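Local coordinates for beta-lactamase domain protein (Burkholderia ambifaria, PDB 5I0P), which binds two zinc ions and is probably a metal-dependent hydrolase of the metallo-beta-lactamase superfamily, with no substrate assigned, at residues 16-21 with 277-282; 22-27 with 37-42; 205-210 with 218-223; 234-239 with 273-278. All coordinates share one frame; numbering follows the deposited sequence.

Contact 1. Residues 16-21 with 277-282. With ZN (zinc ion), chain F.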
loop_
_atom_site.group_PDB
_atom_site.type_symbol
_atom_site.label_atom_id
_atom_site.label_comp_id
_atom_site.label_asym_id
_atom_site.label_seq_id
_atom_site.Cartn_x
_atom_site.Cartn_y
_atom_site.Cartn_z
ATOM N N LEU A 16 1.453 -1.391 20.753
ATOM C CA LEU A 16 1.280 -0.112 20.078
ATOM C C LEU A 16 0.402 0.800 20.911
ATOM O O LEU A 16 -0.353 0.356 21.781
ATOM C CB LEU A 16 0.657 -0.281 18.690
ATOM C CG LEU A 16 1.323 -1.304 17.761
ATOM C CD1 LEU A 16 0.623 -1.405 16.382
ATOM C CD2 LEU A 16 2.806 -0.974 17.655
ATOM N N ASP A 17 0.528 2.098 20.639
ATOM C CA ASP A 17 -0.244 3.141 21.308
ATOM C C ASP A 17 -1.211 3.707 20.279
ATOM O O ASP A 17 -0.794 4.165 19.208
ATOM C CB ASP A 17 0.672 4.224 21.881
ATOM C CG ASP A 17 -0.073 5.548 22.164
ATOM O OD1 ASP A 17 -1.159 5.494 22.791
ATOM O OD2 ASP A 17 0.418 6.645 21.760
ATOM N N TYR A 18 -2.490 3.554 20.539
ATOM C CA TYR A 18 -3.518 4.164 19.718
ATOM C C TYR A 18 -3.946 5.454 20.354
ATOM O O TYR A 18 -4.836 5.445 21.227
ATOM C CB TYR A 18 -4.718 3.230 19.551
ATOM C CG TYR A 18 -4.348 2.010 18.755
ATOM C CD1 TYR A 18 -4.104 2.109 17.390
ATOM C CD2 TYR A 18 -4.248 0.771 19.354
ATOM C CE1 TYR A 18 -3.754 1.013 16.653
ATOM C CE2 TYR A 18 -3.902 -0.330 18.632
ATOM C CZ TYR A 18 -3.657 -0.206 17.274
ATOM O OH TYR A 18 -3.325 -1.291 16.529
ATOM N N PRO A 19 -3.440 6.599 19.891
ATOM C CA PRO A 19 -3.774 7.879 20.547
ATOM C C PRO A 19 -5.252 8.216 20.549
ATOM O O PRO A 19 -5.664 9.049 21.356
ATOM C CB PRO A 19 -2.990 8.913 19.732
ATOM C CG PRO A 19 -2.743 8.226 18.396
ATOM C CD PRO A 19 -2.579 6.775 18.713
ATOM N N PHE A 20 -6.073 7.638 19.676
ATOM C CA PHE A 20 -7.493 7.960 19.680
ATOM C C PHE A 20 -8.350 6.790 20.137
ATOM O O PHE A 20 -9.566 6.824 19.954
ATOM C CB PHE A 20 -7.927 8.458 18.297
ATOM C CG PHE A 20 -6.997 9.501 17.726
ATOM C CD1 PHE A 20 -6.970 10.783 18.261
ATOM C CD2 PHE A 20 -6.089 9.178 16.704
ATOM C CE1 PHE A 20 -6.089 11.741 17.762
ATOM C CE2 PHE A 20 -5.222 10.121 16.193
ATOM C CZ PHE A 20 -5.207 11.412 16.718
ATOM N N ALA A 21 -7.741 5.767 20.735
ATOM C CA ALA A 21 -8.463 4.699 21.435
ATOM C C ALA A 21 -9.454 4.080 20.452
ATOM O O ALA A 21 -9.048 3.719 19.337
ATOM C CB ALA A 21 -9.055 5.262 22.724
ATOM N N HIS A 277 -4.711 0.936 6.616
ATOM C CA HIS A 277 -5.589 -0.070 7.199
ATOM C C HIS A 277 -5.197 -0.232 8.663
ATOM O O HIS A 277 -4.011 -0.368 8.969
ATOM C CB HIS A 277 -5.511 -1.404 6.427
ATOM C CG HIS A 277 -5.566 -1.229 4.937
ATOM N ND1 HIS A 277 -6.751 -1.159 4.228
ATOM C CD2 HIS A 277 -4.577 -1.108 4.017
ATOM C CE1 HIS A 277 -6.491 -1.012 2.936
ATOM N NE2 HIS A 277 -5.181 -0.968 2.784
ATOM N N GLY A 278 -6.187 -0.232 9.560
ATOM C CA GLY A 278 -5.926 -0.137 10.986
ATOM C C GLY A 278 -6.233 1.255 11.494
ATOM O O GLY A 278 -7.010 1.990 10.896
ATOM N N LYS A 279 -5.598 1.622 12.613
ATOM C CA LYS A 279 -5.855 2.909 13.256
ATOM C C LYS A 279 -4.562 3.701 13.375
ATOM O O LYS A 279 -3.480 3.106 13.417
ATOM C CB LYS A 279 -6.520 2.757 14.656
ATOM C CG LYS A 279 -7.796 1.940 14.579
ATOM C CD LYS A 279 -8.637 1.809 15.833
ATOM C CE LYS A 279 -8.053 0.990 16.909
ATOM N NZ LYS A 279 -9.099 0.928 17.941
ATOM N N PRO A 280 -4.638 5.037 13.398
ATOM C CA PRO A 280 -3.440 5.840 13.698
ATOM C C PRO A 280 -2.792 5.338 14.984
ATOM O O PRO A 280 -3.473 4.948 15.943
ATOM C CB PRO A 280 -3.986 7.268 13.869
ATOM C CG PRO A 280 -5.256 7.312 13.072
ATOM C CD PRO A 280 -5.821 5.873 13.113
ATOM N N PHE A 281 -1.464 5.299 14.985
ATOM C CA PHE A 281 -0.765 4.727 16.121
ATOM C C PHE A 281 0.639 5.308 16.237
ATOM O O PHE A 281 1.213 5.841 15.284
ATOM C CB PHE A 281 -0.679 3.209 16.022
ATOM C CG PHE A 281 0.307 2.720 15.000
ATOM C CD1 PHE A 281 -0.047 2.604 13.672
ATOM C CD2 PHE A 281 1.591 2.372 15.371
ATOM C CE1 PHE A 281 0.852 2.104 12.739
ATOM C CE2 PHE A 281 2.501 1.895 14.415
ATOM C CZ PHE A 281 2.121 1.772 13.112
ATOM N N ARG A 282 1.174 5.204 17.440
ATOM C CA ARG A 282 2.570 5.472 17.705
ATOM C C ARG A 282 3.237 4.156 18.091
ATOM O O ARG A 282 2.623 3.287 18.721
ATOM C CB ARG A 282 2.728 6.519 18.816
ATOM C CG ARG A 282 2.364 7.925 18.378
ATOM C CD ARG A 282 2.707 9.047 19.388
ATOM N NE ARG A 282 2.588 10.340 18.701
ATOM C CZ ARG A 282 1.465 11.056 18.599
ATOM N NH1 ARG A 282 0.362 10.617 19.181
ATOM N NH2 ARG A 282 1.440 12.207 17.913
HETATM ZN ZN ZN F . -4.097 -1.006 0.784
HETATM O O HOH W 1 -4.824 -1.098 14.208
HETATM O O HOH W 2 -6.014 6.065 17.405
#
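Torsions bring Y18 and K279 together: Y18 CG stands anti to its carbonyl carbon (chi1 -67°), turning the phenol over the 277-282 chain, while the lysine chain runs extended to CD and then bends (chi3 -70°). The two side chains cross at about a right angle, and K279 CE lies over the centre of one face of the Y18 ring, a CH-pi contact 4.2 Å from the centroid. Beyond it, K279 NZ bonds A21 O at 3.1 Å, from above the carbonyl plane. At the ring edge P280 O comes to 3.2 Å from Y18 CD1. The phenol OH is 2.8 Å from a water, and this water accepts from K279 N, so the phenol end is linked to the lysine backbone while the lysine side chain lies on the ring face. A second water joins F20 N to P280 O, near where F20 CE2 touches P280 CB at 3.9 Å.

Earlier in the N-terminal segment, D17 and R282 form a single antiparallel hydrogen-bonded bridge: D17 N to R282 O is 3.1 Å, and R282 N to D17 O 2.8 Å. Their side chains run side by side, and R282 NE bonds D270 O. L16 CD1 sits 4.0 Å from F281 CD2, over a face of the phenyl ring near its rim.

The N-terminal chain is thus held on the short, weakly bonded strand about 281-282, outermost in its sheet, and on the residues before it by two backbone bonds, the ammonium on A21 O and two waters; the charged groups of D17 and R282 do not touch, and any cation-pi attraction between K279 and the ring would be weak.

Contact 2. Residues 22-27 with 37-42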
loop_
_atom_site.group_PDB
_atom_site.type_symbol
_atom_site.label_atom_id
_atom_site.label_comp_id
_atom_site.label_asym_id
_atom_site.label_seq_id
_atom_site.Cartn_x
_atom_site.Cartn_y
_atom_site.Cartn_z
ATOM N N ASP A 22 -10.750 4.014 20.766
ATOM C CA ASP A 22 -11.681 3.268 19.933
ATOM C C ASP A 22 -12.205 4.101 18.786
ATOM O O ASP A 22 -13.024 3.607 18.006
ATOM C CB ASP A 22 -12.885 2.827 20.767
ATOM C CG ASP A 22 -12.487 2.186 22.048
ATOM O OD1 ASP A 22 -12.590 2.883 23.094
ATOM O OD2 ASP A 22 -12.059 1.006 22.019
ATOM N N THR A 23 -11.710 5.323 18.648
ATOM C CA THR A 23 -12.198 6.213 17.613
ATOM C C THR A 23 -11.987 5.601 16.245
ATOM O O THR A 23 -10.886 5.144 15.913
ATOM C CB THR A 23 -11.473 7.546 17.687
ATOM O OG1 THR A 23 -11.765 8.153 18.942
ATOM C CG2 THR A 23 -11.904 8.458 16.543
ATOM N N LEU A 24 -13.073 5.552 15.481
ATOM C CA LEU A 24 -13.093 5.207 14.085
ATOM C C LEU A 24 -14.029 6.260 13.522
ATOM O O LEU A 24 -15.177 6.360 13.983
ATOM C CB LEU A 24 -13.637 3.812 13.829
ATOM C CG LEU A 24 -12.901 2.673 14.473
ATOM C CD1 LEU A 24 -13.855 1.476 14.530
ATOM C CD2 LEU A 24 -11.705 2.395 13.542
ATOM N N PRO A 25 -13.633 6.989 12.495
ATOM C CA PRO A 25 -14.576 7.923 11.885
ATOM C C PRO A 25 -15.712 7.177 11.210
ATOM O O PRO A 25 -15.507 6.138 10.586
ATOM C CB PRO A 25 -13.710 8.723 10.898
ATOM C CG PRO A 25 -12.577 7.852 10.567
ATOM C CD PRO A 25 -12.322 7.007 11.820
ATOM N N ALA A 26 -16.920 7.705 11.374
ATOM C CA ALA A 26 -18.088 7.183 10.686
ATOM C C ALA A 26 -17.989 7.418 9.187
ATOM O O ALA A 26 -17.340 8.355 8.720
ATOM C CB ALA A 26 -19.351 7.866 11.207
ATOM N N ALA A 27 -18.625 6.537 8.424
ATOM C CA ALA A 27 -18.607 6.693 6.978
ATOM C C ALA A 27 -19.288 7.998 6.605
ATOM O O ALA A 27 -20.346 8.333 7.140
ATOM C CB ALA A 27 -19.301 5.521 6.278
ATOM N N VAL A 37 -5.215 17.804 9.409
ATOM C CA VAL A 37 -5.146 16.441 8.865
ATOM C C VAL A 37 -6.387 15.688 9.304
ATOM O O VAL A 37 -6.605 15.470 10.507
ATOM C CB VAL A 37 -3.875 15.703 9.287
ATOM C CG1 VAL A 37 -3.776 14.382 8.544
ATOM C CG2 VAL A 37 -2.690 16.547 8.966
ATOM N N ARG A 38 -7.225 15.333 8.336
ATOM C CA ARG A 38 -8.484 14.650 8.610
ATOM C C ARG A 38 -8.464 13.214 8.097
ATOM O O ARG A 38 -7.921 12.920 7.021
ATOM C CB ARG A 38 -9.639 15.413 7.998
ATOM C CG ARG A 38 -9.873 16.768 8.653
ATOM C CD ARG A 38 -11.220 17.310 8.195
ATOM N NE ARG A 38 -11.521 18.664 8.645
ATOM C CZ ARG A 38 -12.547 19.365 8.164
ATOM N NH1 ARG A 38 -13.332 18.815 7.240
ATOM N NH2 ARG A 38 -12.794 20.602 8.583
ATOM N N TRP A 39 -9.021 12.329 8.910
ATOM C CA TRP A 39 -9.046 10.884 8.685
ATOM C C TRP A 39 -10.443 10.494 8.215
ATOM O O TRP A 39 -11.438 10.818 8.868
ATOM C CB TRP A 39 -8.650 10.173 9.985
ATOM C CG TRP A 39 -8.824 8.663 10.051
ATOM C CD1 TRP A 39 -8.917 7.786 9.010
ATOM C CD2 TRP A 39 -8.930 7.874 11.247
ATOM N NE1 TRP A 39 -9.073 6.509 9.476
ATOM C CE2 TRP A 39 -9.087 6.527 10.843
ATOM C CE3 TRP A 39 -8.917 8.181 12.620
ATOM C CZ2 TRP A 39 -9.221 5.470 11.766
ATOM C CZ3 TRP A 39 -9.045 7.152 13.530
ATOM C CH2 TRP A 39 -9.207 5.806 13.096
ATOM N N LEU A 40 -10.521 9.853 7.063
ATOM C CA LEU A 40 -11.742 9.242 6.576
ATOM C C LEU A 40 -11.540 7.737 6.553
ATOM O O LEU A 40 -10.417 7.250 6.332
ATOM C CB LEU A 40 -12.090 9.656 5.158
ATOM C CG LEU A 40 -11.944 10.948 4.370
ATOM C CD1 LEU A 40 -10.607 11.682 4.482
ATOM C CD2 LEU A 40 -12.135 10.455 2.961
ATOM N N ARG A 41 -12.627 6.988 6.717
ATOM C CA ARG A 41 -12.533 5.534 6.605
ATOM C C ARG A 41 -13.597 5.028 5.652
ATOM O O ARG A 41 -14.776 5.337 5.814
ATOM C CB ARG A 41 -12.663 4.834 7.966
ATOM C CG ARG A 41 -12.738 3.323 7.841
ATOM C CD ARG A 41 -12.828 2.627 9.212
ATOM N NE ARG A 41 -11.480 2.599 9.719
ATOM C CZ ARG A 41 -10.817 1.536 10.140
ATOM N NH1 ARG A 41 -11.368 0.332 10.180
ATOM N NH2 ARG A 41 -9.569 1.713 10.529
ATOM N N MET A 42 -13.178 4.273 4.646
ATOM C CA MET A 42 -14.100 3.773 3.644
ATOM C C MET A 42 -14.288 2.255 3.760
ATOM O O MET A 42 -13.332 1.516 4.027
ATOM C CB MET A 42 -13.603 4.115 2.235
ATOM C CG MET A 42 -13.664 5.647 1.895
ATOM S SD MET A 42 -15.391 6.266 1.874
ATOM C CE MET A 42 -15.001 7.857 1.080
HETATM O O HOH W 3 -15.025 8.148 6.990
#
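P25 packs on one face of the W39 indole, which can be followed outward from the strand. CB leaves with CG anti to the backbone N (chi1 170°), which lays the ring system along the 22-27 chain. CG is 3.9 Å from P25 CG, and the pyrrole side of the indole faces that atom. At the ring fusion CE2 comes to 3.4 Å from P25 CD. P25 CD sits over the centre of the six-membered ring, 3.3 Å from the centroid and nearly on its normal, a close CH-pi contact. At the tip CH2 lies 3.3 Å from T23 O. NE1 is held by N52 OD1, which R41 NH2 also meets in a weak hydrogen bond. R41 CB touches P25 CG at 4.0 Å. The arginine chain bends at chi3 (-80°), bringing the guanidinium against L24 CD2, which lies over its centre, 3.6 Å from R41 CZ. A water accepts from R41 N and lies 2.9 Å from A26 O, to which it may donate.

Strand 37-43 runs between strands 31-34 and 50-60, with F31 and V33 beside W39 and H50 beside R41; A27 and, from the other side of the strand, L40 and M42 reach helix 76-88.

Contact 3. Residues 205-210 with 218-223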
loop_
_atom_site.group_PDB
_atom_site.type_symbol
_atom_site.label_atom_id
_atom_site.label_comp_id
_atom_site.label_asym_id
_atom_site.label_seq_id
_atom_site.Cartn_x
_atom_site.Cartn_y
_atom_site.Cartn_z
ATOM N N TRP A 205 5.790 17.651 3.518
ATOM C CA TRP A 205 5.765 16.192 3.489
ATOM C C TRP A 205 6.854 15.714 2.535
ATOM O O TRP A 205 6.903 16.147 1.370
ATOM C CB TRP A 205 4.414 15.684 3.029
ATOM C CG TRP A 205 3.296 16.057 3.885
ATOM C CD1 TRP A 205 2.531 17.191 3.793
ATOM C CD2 TRP A 205 2.751 15.289 4.971
ATOM N NE1 TRP A 205 1.548 17.173 4.755
ATOM C CE2 TRP A 205 1.653 16.015 5.487
ATOM C CE3 TRP A 205 3.075 14.047 5.549
ATOM C CZ2 TRP A 205 0.889 15.553 6.564
ATOM C CZ3 TRP A 205 2.304 13.580 6.618
ATOM C CH2 TRP A 205 1.232 14.342 7.118
ATOM N N ARG A 206 7.745 14.866 3.037
ATOM C CA ARG A 206 8.845 14.322 2.252
ATOM C C ARG A 206 8.423 12.989 1.628
ATOM O O ARG A 206 7.907 12.115 2.321
ATOM C CB ARG A 206 10.066 14.164 3.162
ATOM C CG ARG A 206 11.331 13.661 2.478
ATOM C CD ARG A 206 12.542 14.483 2.898
ATOM N NE ARG A 206 12.324 15.923 2.731
ATOM C CZ ARG A 206 12.732 16.622 1.675
ATOM N NH1 ARG A 206 13.382 16.021 0.690
ATOM N NH2 ARG A 206 12.504 17.924 1.610
ATOM N N VAL A 207 8.641 12.825 0.324
ATOM C CA VAL A 207 8.316 11.547 -0.297
ATOM C C VAL A 207 9.306 10.488 0.155
ATOM O O VAL A 207 10.524 10.661 0.026
ATOM C CB VAL A 207 8.328 11.650 -1.824
ATOM C CG1 VAL A 207 8.308 10.225 -2.451
ATOM C CG2 VAL A 207 7.130 12.464 -2.318
ATOM N N VAL A 208 8.789 9.384 0.686
ATOM C CA VAL A 208 9.600 8.241 1.081
ATOM C C VAL A 208 9.105 7.033 0.286
ATOM O O VAL A 208 7.962 6.584 0.463
ATOM C CB VAL A 208 9.553 8.002 2.597
ATOM C CG1 VAL A 208 10.359 6.755 2.970
ATOM C CG2 VAL A 208 10.098 9.240 3.328
ATOM N N THR A 209 9.932 6.556 -0.650
ATOM C CA THR A 209 9.525 5.454 -1.521
ATOM C C THR A 209 9.807 4.120 -0.850
ATOM O O THR A 209 10.833 3.952 -0.189
ATOM C CB THR A 209 10.260 5.485 -2.854
ATOM O OG1 THR A 209 11.664 5.414 -2.603
ATOM C CG2 THR A 209 9.976 6.765 -3.560
ATOM N N GLY A 210 8.922 3.166 -1.086
ATOM C CA GLY A 210 9.076 1.826 -0.559
ATOM C C GLY A 210 8.904 0.820 -1.678
ATOM O O GLY A 210 8.263 1.092 -2.683
ATOM N N CYS A 218 4.562 5.373 -2.455
ATOM C CA CYS A 218 4.807 6.720 -1.935
ATOM C C CYS A 218 4.207 6.824 -0.541
ATOM O O CYS A 218 2.987 6.818 -0.388
ATOM C CB CYS A 218 4.229 7.814 -2.843
ATOM S SG CYS A 218 4.291 9.464 -2.053
ATOM N N ALA A 219 5.066 6.889 0.465
ATOM C CA ALA A 219 4.690 7.303 1.809
ATOM C C ALA A 219 5.140 8.749 1.986
ATOM O O ALA A 219 6.065 9.219 1.311
ATOM C CB ALA A 219 5.307 6.413 2.883
ATOM N N LEU A 220 4.428 9.477 2.836
ATOM C CA LEU A 220 4.688 10.890 3.034
ATOM C C LEU A 220 5.111 11.124 4.467
ATOM O O LEU A 220 4.370 10.775 5.395
ATOM C CB LEU A 220 3.440 11.716 2.691
ATOM C CG LEU A 220 3.003 11.570 1.230
ATOM C CD1 LEU A 220 1.673 12.200 1.070
ATOM C CD2 LEU A 220 4.062 12.179 0.254
ATOM N N HIS A 221 6.265 11.762 4.646
ATOM C CA HIS A 221 6.824 11.983 5.973
ATOM C C HIS A 221 6.919 13.475 6.272
ATOM O O HIS A 221 7.588 14.217 5.545
ATOM C CB HIS A 221 8.204 11.344 6.093
ATOM C CG HIS A 221 8.770 11.433 7.472
ATOM N ND1 HIS A 221 10.119 11.527 7.725
ATOM C CD2 HIS A 221 8.155 11.462 8.681
ATOM C CE1 HIS A 221 10.313 11.603 9.029
ATOM N NE2 HIS A 221 9.137 11.573 9.632
ATOM N N SER A 222 6.254 13.909 7.354
ATOM C CA SER A 222 6.352 15.288 7.860
ATOM C C SER A 222 7.235 15.270 9.100
ATOM O O SER A 222 6.763 15.039 10.213
ATOM C CB SER A 222 4.969 15.851 8.171
ATOM O OG SER A 222 5.083 17.147 8.690
ATOM N N GLU A 223 8.505 15.597 8.915
ATOM C CA GLU A 223 9.497 15.365 9.960
ATOM C C GLU A 223 9.357 16.342 11.122
ATOM O O GLU A 223 9.545 15.953 12.279
ATOM C CB GLU A 223 10.884 15.441 9.337
ATOM C CG GLU A 223 12.037 15.258 10.286
ATOM C CD GLU A 223 13.354 15.156 9.541
ATOM O OE1 GLU A 223 13.326 14.881 8.312
ATOM O OE2 GLU A 223 14.413 15.351 10.178
#
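R206 and H221, then V208 and A219, are the two hydrogen-bonded pairs of this antiparallel hairpin. R206 N to H221 O is short and straight (2.6 Å, 176° at the hydrogen), and H221 N returns to R206 O at 2.9 Å. V208 N meets A219 O at 2.8 Å, and A219 N meets V208 O at 2.9 Å. V207-L220 and T209-C218 are the non-hydrogen-bonded pairs between and beyond them. The strand directions lie 143° apart, in keeping with the twist of the hairpin.

Apolar contacts divide between the two sheet faces. On one, V207 CG2 is 4.0 Å from L220 CD2, and both methyls of V207 lie against C218 SG. The C218 side chain is about 6 Å from that of zinc ligand H102, though C218 is not itself a ligand. On the other face, V208 and H221 run side by side in the same direction, V208 CG2 4.0 Å from H221 CB, and V208 and A219 rest on Y264 of helix 262-265.

The aromatic contact is made by W205, toward the open end of the hairpin. W205 CG is anti to its carbonyl carbon (chi1 -61°), which turns the indole so that S222 CB lies over its six-membered ring, 3.8 Å from the centroid in a CH-pi contact. L220 O faces the indole edge. S222 OG is held by D225, while W205 also touches I229 of the next strand.

The backbone polar groups of the bonded pairs thus satisfy each other; the V207/L220/C218 face is largely apolar and buried, while the other mixes V208 and A219 with the partly exposed R206 and H221.

Contact 4. Residues 234-239 with 273-278. With ZN (zinc ion), chain F.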
loop_
_atom_site.group_PDB
_atom_site.type_symbol
_atom_site.label_atom_id
_atom_site.label_comp_id
_atom_site.label_asym_id
_atom_site.label_seq_id
_atom_site.Cartn_x
_atom_site.Cartn_y
_atom_site.Cartn_z
ATOM N N VAL A 234 3.663 0.201 6.347
ATOM C CA VAL A 234 3.641 -0.135 7.782
ATOM C C VAL A 234 2.188 -0.143 8.229
ATOM O O VAL A 234 1.573 0.927 8.385
ATOM C CB VAL A 234 4.450 0.839 8.653
ATOM C CG1 VAL A 234 4.554 0.288 10.079
ATOM C CG2 VAL A 234 5.839 1.153 8.037
ATOM N N LEU A 235 1.637 -1.337 8.434
ATOM C CA LEU A 235 0.294 -1.453 8.921
ATOM C C LEU A 235 0.300 -2.005 10.351
ATOM O O LEU A 235 1.096 -2.893 10.666
ATOM C CB LEU A 235 -0.542 -2.346 8.016
ATOM C CG LEU A 235 -0.518 -1.927 6.552
ATOM C CD1 LEU A 235 -1.155 -3.013 5.656
ATOM C CD2 LEU A 235 -1.178 -0.613 6.360
ATOM N N PRO A 236 -0.510 -1.435 11.255
ATOM C CA PRO A 236 -0.384 -1.826 12.669
ATOM C C PRO A 236 -0.847 -3.244 12.943
ATOM O O PRO A 236 -0.274 -3.904 13.810
ATOM C CB PRO A 236 -1.219 -0.758 13.425
ATOM C CG PRO A 236 -2.196 -0.244 12.436
ATOM C CD PRO A 236 -1.427 -0.284 11.085
ATOM N N ARG A 237 -1.878 -3.736 12.266
ATOM C CA ARG A 237 -2.403 -5.032 12.659
ATOM C C ARG A 237 -2.148 -6.140 11.649
ATOM O O ARG A 237 -2.221 -7.314 12.024
ATOM C CB ARG A 237 -3.915 -4.946 12.956
ATOM N N ILE A 238 -1.917 -5.827 10.380
ATOM C CA ILE A 238 -1.779 -6.871 9.380
ATOM C C ILE A 238 -0.440 -6.716 8.678
ATOM O O ILE A 238 0.135 -5.631 8.625
ATOM C CB ILE A 238 -2.928 -6.846 8.368
ATOM C CG1 ILE A 238 -2.839 -5.618 7.502
ATOM C CG2 ILE A 238 -4.283 -6.756 9.093
ATOM C CD1 ILE A 238 -3.977 -5.525 6.537
ATOM N N SER A 239 0.051 -7.811 8.113
ATOM C CA SER A 239 1.308 -7.649 7.405
ATOM C C SER A 239 1.062 -7.106 5.992
ATOM O O SER A 239 -0.052 -7.141 5.456
ATOM C CB SER A 239 2.084 -8.961 7.360
ATOM O OG SER A 239 1.339 -9.917 6.661
ATOM N N VAL A 273 1.890 7.484 13.092
ATOM C CA VAL A 273 1.749 6.743 11.847
ATOM C C VAL A 273 0.284 6.765 11.439
ATOM O O VAL A 273 -0.600 6.469 12.254
ATOM C CB VAL A 273 2.249 5.295 11.991
ATOM C CG1 VAL A 273 2.240 4.602 10.644
ATOM C CG2 VAL A 273 3.648 5.274 12.618
ATOM N N LEU A 274 0.022 7.138 10.182
ATOM C CA LEU A 274 -1.315 7.110 9.603
ATOM C C LEU A 274 -1.352 6.011 8.549
ATOM O O LEU A 274 -0.934 6.213 7.405
ATOM C CB LEU A 274 -1.684 8.475 9.019
ATOM C CG LEU A 274 -1.542 9.636 10.028
ATOM C CD1 LEU A 274 -1.956 10.997 9.463
ATOM C CD2 LEU A 274 -2.369 9.367 11.224
ATOM N N PRO A 275 -1.775 4.809 8.903
ATOM C CA PRO A 275 -1.736 3.693 7.960
ATOM C C PRO A 275 -3.051 3.585 7.213
ATOM O O PRO A 275 -4.105 4.018 7.685
ATOM C CB PRO A 275 -1.558 2.485 8.876
ATOM C CG PRO A 275 -2.470 2.889 10.089
ATOM C CD PRO A 275 -2.321 4.409 10.212
ATOM N N SER A 276 -2.971 2.967 6.042
ATOM C CA SER A 276 -4.164 2.875 5.223
ATOM C C SER A 276 -5.131 1.808 5.702
ATOM O O SER A 276 -6.268 1.782 5.233
ATOM C CB SER A 276 -3.768 2.681 3.773
ATOM O OG SER A 276 -3.194 3.917 3.338
ATOM N N HIS A 277 -4.711 0.936 6.616
ATOM C CA HIS A 277 -5.589 -0.070 7.199
ATOM C C HIS A 277 -5.197 -0.232 8.663
ATOM O O HIS A 277 -4.011 -0.368 8.969
ATOM C CB HIS A 277 -5.511 -1.404 6.427
ATOM C CG HIS A 277 -5.566 -1.229 4.937
ATOM N ND1 HIS A 277 -6.751 -1.159 4.228
ATOM C CD2 HIS A 277 -4.577 -1.108 4.017
ATOM C CE1 HIS A 277 -6.491 -1.012 2.936
ATOM N NE2 HIS A 277 -5.181 -0.968 2.784
ATOM N N GLY A 278 -6.187 -0.232 9.560
ATOM C CA GLY A 278 -5.926 -0.137 10.986
ATOM C C GLY A 278 -6.233 1.255 11.494
ATOM O O GLY A 278 -7.010 1.990 10.896
HETATM ZN ZN ZN F . -4.097 -1.006 0.784
HETATM O O HOH W 4 -3.117 -2.829 10.167
#
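P236 and P275 set their rings at about a right angle, P236 CD lying 3.5 Å from P275 CG. P275 CB also comes close to V234 O, at 3.5 Å, so P275 is wedged against both the backbone and the ring of the 234-239 loop. P236 CD further touches H277 O at 3.3 Å. P236 CG approaches the bare backbone of G278, 4.0 Å from its CA; at the backbone angles of this residue a CB would press on H277 O and on P236 CG, consistent with glycine here.

L235 reaches the segment with CD2: CG anti to the carbonyl carbon (chi1 -53°) carries it to the edge of the H277 imidazole, near the ring plane and 4.2 Å from H277 CD2. I238 CD1 is a looser neighbour of H277 CB. No direct hydrogen bond joins the segments; a water accepts from R237 N at 2.6 Å and donates to H277 O.

The imidazole is fixed at both nitrogens: ND1 is hydrogen-bonded to H50 O, which leaves NE2 to bind zinc at 2.3 Å. H50 would thus act as a second-shell residue orienting the ligand. D106, H107 and D232 complete this metal site, and D232 also binds the other zinc. A histidine just after a core strand, beside an aspartate shared by two metals, is characteristic of the dinuclear centre of the metallo-beta-lactamase fold.

In the fold
Contacts 1 and 4 share H277 and G278, with centres about 9 Å apart, and strands 272-275 and 281-282 make them neighbours in the six-stranded sheet. Contact 3, on strands 203-210 and 217-222 of that sheet, has its centre about 15 Å from that of contact 4. Contact 2 packs a loop on strand 37-43 of the seven-stranded sheet, its centre about 12 Å from that of contact 1, which it touches through W39 and P280. Along the chain, contact 1 closes a loop of about 255 residues enclosing contacts 2 and 3; contact 2 closes before contact 3 opens, and contact 3 before contact 4. The N-terminal segment thereby bridges both sheets beside the segment that supplies a zinc ligand.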